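Local coordinates for protein pectinesterase (Aspergillus niger, PDB 5C1E) that hydrolyses the methyl esters of pectin, releasing methanol and leaving free galacturonate units, and is probably involved in the maceration and soft-rotting of plant tissue, at residues Y138-Y143 with Y162-A167. Sequence-based numbering, arbitrary orientation.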
# COMPACT_ATOMS: atom_id res chain seq x y z
N TYR A 138 -8.91 -5.71 6.58
CA TYR A 138 -8.74 -5.87 8.02
C TYR A 138 -7.40 -6.58 8.26
O TYR A 138 -6.44 -5.97 8.76
CB TYR A 138 -9.92 -6.64 8.65
CG TYR A 138 -9.88 -6.56 10.14
CD1 TYR A 138 -10.46 -5.48 10.82
CD2 TYR A 138 -9.21 -7.53 10.89
CE1 TYR A 138 -10.40 -5.39 12.20
CE2 TYR A 138 -9.15 -7.45 12.27
CZ TYR A 138 -9.74 -6.36 12.92
OH TYR A 138 -9.68 -6.25 14.29
N GLN A 139 -7.35 -7.87 7.91
CA GLN A 139 -6.13 -8.64 8.00
C GLN A 139 -5.46 -8.77 6.63
O GLN A 139 -6.09 -9.24 5.67
CB GLN A 139 -6.42 -10.03 8.58
CG GLN A 139 -5.16 -10.84 8.82
CD GLN A 139 -5.43 -12.08 9.66
OE1 GLN A 139 -6.58 -12.47 9.89
NE2 GLN A 139 -4.37 -12.70 10.14
N ASP A 140 -4.20 -8.33 6.56
CA ASP A 140 -3.38 -8.42 5.34
C ASP A 140 -3.87 -7.54 4.16
O ASP A 140 -3.87 -7.95 3.01
CB ASP A 140 -3.29 -9.87 4.87
CG ASP A 140 -2.40 -10.73 5.73
OD1 ASP A 140 -2.08 -10.36 6.85
OD2 ASP A 140 -2.03 -11.83 5.25
N THR A 141 -4.31 -6.32 4.45
CA THR A 141 -4.84 -5.42 3.41
C THR A 141 -3.92 -5.24 2.21
O THR A 141 -4.35 -5.44 1.08
CB THR A 141 -5.18 -4.03 3.97
OG1 THR A 141 -6.07 -4.16 5.10
CG2 THR A 141 -5.81 -3.17 2.89
N LEU A 142 -2.69 -4.80 2.46
CA LEU A 142 -1.76 -4.43 1.40
C LEU A 142 -0.55 -5.33 1.40
O LEU A 142 0.33 -5.27 2.28
CB LEU A 142 -1.38 -2.96 1.52
CG LEU A 142 -0.47 -2.40 0.43
CD1 LEU A 142 -1.14 -2.37 -0.93
CD2 LEU A 142 -0.00 -1.02 0.85
N TYR A 143 -0.50 -6.19 0.39
CA TYR A 143 0.56 -7.16 0.28
C TYR A 143 1.63 -6.55 -0.59
O TYR A 143 1.54 -6.62 -1.80
CB TYR A 143 0.02 -8.44 -0.33
CG TYR A 143 0.92 -9.66 -0.27
CD1 TYR A 143 2.14 -9.68 0.41
CD2 TYR A 143 0.52 -10.83 -0.89
CE1 TYR A 143 2.93 -10.83 0.45
CE2 TYR A 143 1.29 -11.98 -0.84
CZ TYR A 143 2.49 -11.98 -0.17
OH TYR A 143 3.25 -13.15 -0.14
N TYR A 162 -1.29 -5.36 8.11
CA TYR A 162 -1.96 -4.81 6.93
C TYR A 162 -1.07 -4.15 5.88
O TYR A 162 -1.55 -3.83 4.81
CB TYR A 162 -3.19 -3.98 7.31
CG TYR A 162 -3.03 -2.70 8.12
CD1 TYR A 162 -3.00 -2.73 9.51
CD2 TYR A 162 -3.01 -1.47 7.49
CE1 TYR A 162 -2.92 -1.58 10.24
CE2 TYR A 162 -2.94 -0.30 8.22
CZ TYR A 162 -2.90 -0.35 9.59
OH TYR A 162 -2.84 0.82 10.30
N ILE A 163 0.22 -4.00 6.19
CA ILE A 163 1.26 -3.70 5.18
C ILE A 163 2.31 -4.78 5.40
O ILE A 163 2.93 -4.82 6.45
CB ILE A 163 1.87 -2.30 5.37
CG1 ILE A 163 0.77 -1.24 5.26
CG2 ILE A 163 2.97 -2.05 4.34
CD1 ILE A 163 1.21 0.15 5.69
N PHE A 164 2.42 -5.70 4.46
CA PHE A 164 3.21 -6.91 4.69
C PHE A 164 3.84 -7.43 3.41
O PHE A 164 3.33 -7.20 2.32
CB PHE A 164 2.34 -8.01 5.40
CG PHE A 164 1.39 -8.72 4.49
CD1 PHE A 164 0.26 -8.07 3.99
CD2 PHE A 164 1.60 -10.04 4.12
CE1 PHE A 164 -0.60 -8.71 3.12
CE2 PHE A 164 0.75 -10.68 3.26
CZ PHE A 164 -0.36 -10.03 2.76
N GLY A 165 4.96 -8.15 3.57
CA GLY A 165 5.71 -8.70 2.43
C GLY A 165 7.13 -8.20 2.42
O GLY A 165 7.60 -7.60 3.41
N ASP A 166 7.81 -8.44 1.30
CA ASP A 166 9.25 -8.17 1.14
C ASP A 166 9.59 -7.16 0.04
O ASP A 166 10.72 -7.13 -0.48
CB ASP A 166 10.00 -9.47 0.89
CG ASP A 166 11.51 -9.30 0.96
OD1 ASP A 166 12.01 -8.56 1.82
OD2 ASP A 166 12.19 -9.89 0.11
N ALA A 167 8.62 -6.33 -0.31
CA ALA A 167 8.87 -5.19 -1.18
C ALA A 167 9.86 -4.26 -0.52
O ALA A 167 9.94 -4.21 0.72
CB ALA A 167 7.58 -4.44 -1.47
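The ring of F164 is sandwiched between Y143 on one face and the carboxylate of D140 on the other. Y143 makes an offset stack with it, the planes only 6° apart and the centroids 4.3 Å from each other; the overlap is at the rims, where CE2 of F164 sits 3.3 Å from CD1 of Y143. On the opposite face the D140 side chain runs at about a right angle to that of F164, and its carboxylate lies stacked over the rim, planes 29° apart, with OD2 3.5 Å from F164 CZ. F164 reaches this slot because its CG stands between the backbone N and the carbonyl carbon (chi1 77°), which swings the ring back across the neighbouring strand.

Beneath the rings, L142 and Y143 pair in parallel with I163 and F164, successive coils of the right-handed parallel beta-helix of pectin methylesterases. L142 is held at both backbone ends: its N donates to Y162 O at 2.8 Å, and its O accepts from F164 N at 3.1 Å, almost in line with the carbonyl bond. L142 and I163 turn their side chains to the other face of the sheet, into the interior of the helix, where both pack on I156 and F171.

Y162 enters just before the strand, its CB 3.6 Å from OG1 of T141, a hydroxyl bonded to E157 O; its ring leads away, and OH hydrogen-bonds S178 OG. On the outside of the sheet the ring of W223 also meets that of F164, its plane steeply inclined. D140 lies close to the predicted active-site D161, consistent with a place in the catalytic cleft, and its OD1 hydrogen-bonds a glycerol, probably from the crystallisation liquor.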